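PDB 3I4K: muconate lactonizing enzyme from Corynebacterium glutamicum, which belongs to the muconate lactonizing enzyme and mandelate racemase family of the enolase superfamily and binds a magnesium ion in its barrel domain. Local coordinates for residues 160-173 with 194-206. Numbering follows the deposited sequence.
Sequences IEEFGNRSFKLKMG and RVSLRIDINARWD. With MG (magnesium ion), chain J; ACY (acetic acid), chain I.
Strands 167-171 and 196-200, joined through helix 177-189, form a beta-alpha-beta crossover unit of the TIM-type barrel, and their C-terminal ends carry part of the magnesium site. Their parallel pairing, with axes 26° apart, is evidenced by six backbone hydrogen bonds running from Ser196 N to Arg166 O through Met172 N to Asp200 O. Among them, Leu170 N lies 2.7 Å from Arg198 O.

Ser167, Lys169, Arg198 and Asp200 face the barrel interior; Phe168, Leu170, Leu197 and Ile199 face the helices. On the helix side, Val195 CG2 meets the edge of the Phe168 ring, 3.6 Å from CD2, and Val195 CG1 reaches Ile160 CD1 tip to tip at 3.9 Å. Farther along, the selenium of selenomethionine Met172 packs 3.8 Å from Ile199 CB, while its methyl CE approaches the Trp205 ring.

Inside the barrel, the guanidinium of Arg198 lays one face over Ser167 CB. The 3.0 Å bond from Arg198 NE to Ser196 OG, in the guanidinium plane, helps set the rotation of the group; this hydroxyl is also hydrogen-bonded to Glu223.

With CG anti to the backbone N (chi1 170°) and an extended chain, Lys169 carries NZ to the metal site. There Lys169 NZ makes a salt bridge with Asp200 OD2 that includes a weak hydrogen bond, donates to OXT of the acetic acid at 2.8 Å, and forms salt bridges to Glu226 and Glu329. Asp200 OD2 binds magnesium at 2.3 Å, alongside Glu226, Asp251, both acetic acid oxygens and a water. Asp200 OD1 is hydrogen-bonded to that water and closes an Asx turn, accepting from Asn202 N at 3.0 Å from above the carboxylate plane.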
loop_
_atom_site.group_PDB
_atom_site.type_symbol
_atom_site.label_atom_id
_atom_site.label_comp_id
_atom_site.label_asym_id
_atom_site.label_seq_id
_atom_site.Cartn_x
_atom_site.Cartn_y
_atom_site.Cartn_z
ATOM N N ILE A 160 7.557 -34.751 -0.175
ATOM C CA ILE A 160 7.445 -34.748 1.275
ATOM C C ILE A 160 8.773 -35.124 1.914
ATOM O O ILE A 160 9.284 -34.420 2.788
ATOM C CB ILE A 160 6.366 -35.744 1.763
ATOM C CG1 ILE A 160 4.973 -35.228 1.392
ATOM C CG2 ILE A 160 6.483 -35.941 3.273
ATOM C CD1 ILE A 160 3.839 -36.154 1.782
ATOM N N GLU A 161 9.330 -36.238 1.455
ATOM C CA GLU A 161 10.581 -36.751 1.984
ATOM C C GLU A 161 11.825 -35.934 1.662
ATOM O O GLU A 161 12.744 -35.861 2.477
ATOM C CB GLU A 161 10.773 -38.192 1.509
ATOM C CG GLU A 161 10.654 -39.217 2.622
ATOM C CD GLU A 161 11.858 -39.198 3.548
ATOM O OE1 GLU A 161 12.951 -39.616 3.105
ATOM O OE2 GLU A 161 11.715 -38.759 4.710
ATOM N N GLU A 162 11.856 -35.299 0.496
ATOM C CA GLU A 162 13.035 -34.539 0.108
ATOM C C GLU A 162 13.020 -33.033 0.348
ATOM O O GLU A 162 14.081 -32.424 0.485
ATOM C CB GLU A 162 13.357 -34.807 -1.361
ATOM C CG GLU A 162 14.635 -34.138 -1.834
ATOM C CD GLU A 162 14.894 -34.336 -3.315
ATOM O OE1 GLU A 162 15.937 -33.848 -3.800
ATOM O OE2 GLU A 162 14.057 -34.976 -3.994
ATOM N N PHE A 163 11.842 -32.421 0.396
ATOM C CA PHE A 163 11.773 -30.979 0.611
ATOM C C PHE A 163 10.901 -30.552 1.789
ATOM O O PHE A 163 10.958 -29.398 2.225
ATOM C CB PHE A 163 11.328 -30.292 -0.681
ATOM C CG PHE A 163 12.365 -30.350 -1.771
ATOM C CD1 PHE A 163 13.461 -29.492 -1.748
ATOM C CD2 PHE A 163 12.278 -31.301 -2.783
ATOM C CE1 PHE A 163 14.460 -29.582 -2.716
ATOM C CE2 PHE A 163 13.269 -31.400 -3.755
ATOM C CZ PHE A 163 14.362 -30.541 -3.722
ATOM N N GLY A 164 10.103 -31.485 2.301
ATOM C CA GLY A 164 9.257 -31.205 3.447
ATOM C C GLY A 164 7.969 -30.429 3.230
ATOM O O GLY A 164 7.350 -30.005 4.206
ATOM N N ASN A 165 7.547 -30.243 1.980
ATOM C CA ASN A 165 6.313 -29.501 1.715
ATOM C C ASN A 165 5.156 -30.098 2.502
ATOM O O ASN A 165 4.916 -31.303 2.454
ATOM C CB ASN A 165 5.968 -29.513 0.227
ATOM C CG ASN A 165 7.116 -29.045 -0.641
ATOM O OD1 ASN A 165 7.939 -29.849 -1.091
ATOM N ND2 ASN A 165 7.186 -27.740 -0.876
ATOM N N ARG A 166 4.441 -29.242 3.225
ATOM C CA ARG A 166 3.313 -29.672 4.036
ATOM C C ARG A 166 1.989 -29.425 3.306
ATOM O O ARG A 166 0.924 -29.806 3.788
ATOM C CB ARG A 166 3.323 -28.917 5.366
ATOM C CG ARG A 166 4.713 -28.782 5.979
ATOM C CD ARG A 166 4.640 -28.917 7.484
ATOM N NE ARG A 166 4.015 -30.186 7.860
ATOM C CZ ARG A 166 3.775 -30.563 9.113
ATOM N NH1 ARG A 166 4.104 -29.769 10.125
ATOM N NH2 ARG A 166 3.213 -31.743 9.354
ATOM N N SER A 167 2.066 -28.780 2.148
ATOM C CA SER A 167 0.882 -28.498 1.349
ATOM C C SER A 167 1.175 -28.688 -0.139
ATOM O O SER A 167 2.264 -28.346 -0.629
ATOM C CB SER A 167 0.381 -27.063 1.606
ATOM O OG SER A 167 1.235 -26.095 1.015
ATOM N N PHE A 168 0.187 -29.230 -0.845
ATOM C CA PHE A 168 0.297 -29.493 -2.274
ATOM C C PHE A 168 -0.906 -28.970 -3.060
ATOM O O PHE A 168 -2.052 -29.094 -2.632
ATOM C CB PHE A 168 0.457 -30.998 -2.496
ATOM C CG PHE A 168 1.760 -31.539 -1.995
ATOM C CD1 PHE A 168 2.910 -31.450 -2.779
ATOM C CD2 PHE A 168 1.853 -32.093 -0.722
ATOM C CE1 PHE A 168 4.136 -31.903 -2.300
ATOM C CE2 PHE A 168 3.072 -32.548 -0.234
ATOM C CZ PHE A 168 4.216 -32.453 -1.024
ATOM N N LYS A 169 -0.618 -28.387 -4.215
ATOM C CA LYS A 169 -1.637 -27.837 -5.104
ATOM C C LYS A 169 -1.690 -28.687 -6.382
ATOM O O LYS A 169 -0.670 -28.875 -7.058
ATOM C CB LYS A 169 -1.278 -26.389 -5.433
ATOM C CG LYS A 169 -2.093 -25.727 -6.521
ATOM C CD LYS A 169 -1.540 -24.334 -6.761
ATOM C CE LYS A 169 -1.976 -23.769 -8.082
ATOM N NZ LYS A 169 -1.533 -22.355 -8.193
ATOM N N LEU A 170 -2.879 -29.197 -6.700
ATOM C CA LEU A 170 -3.094 -30.038 -7.879
ATOM C C LEU A 170 -3.840 -29.315 -9.002
ATOM O O LEU A 170 -5.016 -28.964 -8.856
ATOM C CB LEU A 170 -3.896 -31.279 -7.488
ATOM C CG LEU A 170 -3.311 -32.160 -6.385
ATOM C CD1 LEU A 170 -4.354 -33.136 -5.882
ATOM C CD2 LEU A 170 -2.108 -32.887 -6.935
ATOM N N LYS A 171 -3.164 -29.100 -10.126
ATOM C CA LYS A 171 -3.792 -28.441 -11.261
ATOM C C LYS A 171 -4.807 -29.414 -11.872
ATOM O O LYS A 171 -4.599 -30.623 -11.851
ATOM C CB LYS A 171 -2.731 -28.041 -12.300
ATOM C CG LYS A 171 -1.860 -26.841 -11.887
ATOM C CD LYS A 171 -0.644 -26.660 -12.802
ATOM C CE LYS A 171 0.039 -25.293 -12.633
ATOM N NZ LYS A 171 0.636 -24.998 -11.295
HETATM N N MSE A 172 -5.910 -28.880 -12.387
HETATM C CA MSE A 172 -6.965 -29.680 -13.004
HETATM C C MSE A 172 -7.469 -28.931 -14.228
HETATM O O MSE A 172 -6.977 -27.856 -14.549
HETATM C CB MSE A 172 -8.152 -29.853 -12.058
HETATM C CG MSE A 172 -7.841 -30.403 -10.686
HETATM SE SE MSE A 172 -9.486 -30.522 -9.631
HETATM C CE MSE A 172 -10.309 -32.046 -10.524
ATOM N N GLY A 173 -8.467 -29.492 -14.898
ATOM C CA GLY A 173 -9.027 -28.807 -16.049
ATOM C C GLY A 173 -8.816 -29.470 -17.387
ATOM O O GLY A 173 -9.354 -29.008 -18.397
ATOM N N ARG A 194 -1.895 -36.561 5.475
ATOM C CA ARG A 194 -0.566 -36.067 5.800
ATOM C C ARG A 194 -0.308 -34.622 5.386
ATOM O O ARG A 194 0.548 -33.956 5.964
ATOM C CB ARG A 194 0.499 -36.968 5.156
ATOM C CG ARG A 194 0.431 -38.432 5.572
ATOM C CD ARG A 194 1.728 -39.175 5.246
ATOM N NE ARG A 194 1.952 -39.363 3.815
ATOM C CZ ARG A 194 1.206 -40.141 3.036
ATOM N NH1 ARG A 194 0.176 -40.807 3.546
ATOM N NH2 ARG A 194 1.497 -40.268 1.748
ATOM N N VAL A 195 -1.033 -34.139 4.383
ATOM C CA VAL A 195 -0.827 -32.776 3.919
ATOM C C VAL A 195 -2.109 -32.034 3.555
ATOM O O VAL A 195 -3.190 -32.619 3.492
ATOM C CB VAL A 195 0.109 -32.743 2.687
ATOM C CG1 VAL A 195 1.491 -33.264 3.061
ATOM C CG2 VAL A 195 -0.477 -33.576 1.568
ATOM N N SER A 196 -1.967 -30.733 3.328
ATOM C CA SER A 196 -3.080 -29.873 2.948
ATOM C C SER A 196 -3.167 -29.914 1.431
ATOM O O SER A 196 -2.199 -29.588 0.739
ATOM C CB SER A 196 -2.826 -28.433 3.418
ATOM O OG SER A 196 -3.799 -27.533 2.890
ATOM N N LEU A 197 -4.325 -30.309 0.912
ATOM C CA LEU A 197 -4.511 -30.403 -0.528
ATOM C C LEU A 197 -5.383 -29.295 -1.102
ATOM O O LEU A 197 -6.483 -29.057 -0.613
ATOM C CB LEU A 197 -5.122 -31.763 -0.881
ATOM C CG LEU A 197 -4.272 -32.992 -0.543
ATOM C CD1 LEU A 197 -5.029 -34.260 -0.905
ATOM C CD2 LEU A 197 -2.944 -32.919 -1.303
ATOM N N ARG A 198 -4.878 -28.632 -2.141
ATOM C CA ARG A 198 -5.595 -27.563 -2.832
ATOM C C ARG A 198 -5.613 -27.913 -4.318
ATOM O O ARG A 198 -4.774 -28.691 -4.778
ATOM C CB ARG A 198 -4.878 -26.214 -2.693
ATOM C CG ARG A 198 -4.556 -25.772 -1.284
ATOM C CD ARG A 198 -3.262 -26.397 -0.820
ATOM N NE ARG A 198 -2.920 -25.969 0.528
ATOM C CZ ARG A 198 -2.352 -24.810 0.819
ATOM N NH1 ARG A 198 -2.054 -23.949 -0.148
ATOM N NH2 ARG A 198 -2.075 -24.519 2.082
ATOM N N ILE A 199 -6.573 -27.354 -5.055
ATOM C CA ILE A 199 -6.644 -27.570 -6.496
ATOM C C ILE A 199 -6.691 -26.219 -7.205
ATOM O O ILE A 199 -6.829 -25.172 -6.564
ATOM C CB ILE A 199 -7.862 -28.436 -6.906
ATOM C CG1 ILE A 199 -9.168 -27.786 -6.453
ATOM C CG2 ILE A 199 -7.718 -29.831 -6.339
ATOM C CD1 ILE A 199 -9.715 -26.788 -7.452
ATOM N N ASP A 200 -6.540 -26.246 -8.524
ATOM C CA ASP A 200 -6.561 -25.034 -9.337
ATOM C C ASP A 200 -6.950 -25.471 -10.747
ATOM O O ASP A 200 -6.242 -26.268 -11.371
ATOM C CB ASP A 200 -5.174 -24.375 -9.336
ATOM C CG ASP A 200 -5.148 -23.063 -10.103
ATOM O OD1 ASP A 200 -6.201 -22.685 -10.647
ATOM O OD2 ASP A 200 -4.081 -22.405 -10.172
ATOM N N ILE A 201 -8.080 -24.967 -11.237
ATOM C CA ILE A 201 -8.563 -25.332 -12.560
ATOM C C ILE A 201 -8.340 -24.235 -13.592
ATOM O O ILE A 201 -8.789 -24.341 -14.739
ATOM C CB ILE A 201 -10.054 -25.682 -12.509
ATOM C CG1 ILE A 201 -10.351 -26.406 -11.194
ATOM C CG2 ILE A 201 -10.416 -26.618 -13.679
ATOM C CD1 ILE A 201 -11.780 -26.859 -11.048
ATOM N N ASN A 202 -7.640 -23.182 -13.189
ATOM C CA ASN A 202 -7.360 -22.079 -14.094
ATOM C C ASN A 202 -8.573 -21.607 -14.893
ATOM O O ASN A 202 -8.499 -21.416 -16.103
ATOM C CB ASN A 202 -6.219 -22.467 -15.042
ATOM C CG ASN A 202 -4.853 -22.318 -14.397
ATOM O OD1 ASN A 202 -4.400 -21.199 -14.133
ATOM N ND2 ASN A 202 -4.196 -23.439 -14.129
ATOM N N ALA A 203 -9.692 -21.420 -14.195
ATOM C CA ALA A 203 -10.928 -20.928 -14.792
ATOM C C ALA A 203 -11.457 -21.745 -15.959
ATOM O O ALA A 203 -12.278 -21.245 -16.721
ATOM C CB ALA A 203 -10.742 -19.478 -15.242
ATOM N N ARG A 204 -11.015 -22.991 -16.096
ATOM C CA ARG A 204 -11.468 -23.808 -17.220
ATOM C C ARG A 204 -12.681 -24.723 -17.004
ATOM O O ARG A 204 -12.982 -25.573 -17.840
ATOM C CB ARG A 204 -10.280 -24.594 -17.805
ATOM C CG ARG A 204 -9.217 -23.678 -18.446
ATOM C CD ARG A 204 -9.885 -22.609 -19.302
ATOM N NE ARG A 204 -9.035 -21.990 -20.321
ATOM C CZ ARG A 204 -8.046 -21.131 -20.088
ATOM N NH1 ARG A 204 -7.742 -20.763 -18.848
ATOM N NH2 ARG A 204 -7.381 -20.610 -21.112
ATOM N N TRP A 205 -13.382 -24.561 -15.890
ATOM C CA TRP A 205 -14.610 -25.331 -15.659
ATOM C C TRP A 205 -15.717 -24.291 -15.684
ATOM O O TRP A 205 -15.494 -23.161 -15.242
ATOM C CB TRP A 205 -14.618 -26.002 -14.282
ATOM C CG TRP A 205 -14.138 -27.414 -14.273
ATOM C CD1 TRP A 205 -13.444 -28.065 -15.269
ATOM C CD2 TRP A 205 -14.281 -28.351 -13.206
ATOM N NE1 TRP A 205 -13.150 -29.348 -14.874
ATOM C CE2 TRP A 205 -13.652 -29.550 -13.613
ATOM C CE3 TRP A 205 -14.878 -28.296 -11.941
ATOM C CZ2 TRP A 205 -13.604 -30.681 -12.796
ATOM C CZ3 TRP A 205 -14.829 -29.420 -11.130
ATOM C CH2 TRP A 205 -14.196 -30.598 -11.561
ATOM N N ASP A 206 -16.892 -24.642 -16.207
ATOM C CA ASP A 206 -17.980 -23.677 -16.195
ATOM C C ASP A 206 -18.656 -23.766 -14.835
ATOM O O ASP A 206 -18.383 -24.684 -14.061
ATOM C CB ASP A 206 -18.989 -23.896 -17.350
ATOM C CG ASP A 206 -19.655 -25.271 -17.342
ATOM O OD1 ASP A 206 -19.726 -25.931 -16.293
ATOM O OD2 ASP A 206 -20.144 -25.684 -18.417
HETATM MG MG MG J . -3.652 -20.181 -10.346
HETATM C C ACY I . -1.365 -20.353 -11.640
HETATM O O ACY I . -2.375 -20.156 -12.294
HETATM O OXT ACY I . -1.437 -20.456 -10.312
HETATM C CH3 ACY I . -0.023 -20.481 -12.315
HETATM O O HOH W 1 -5.601 -20.090 -11.110
#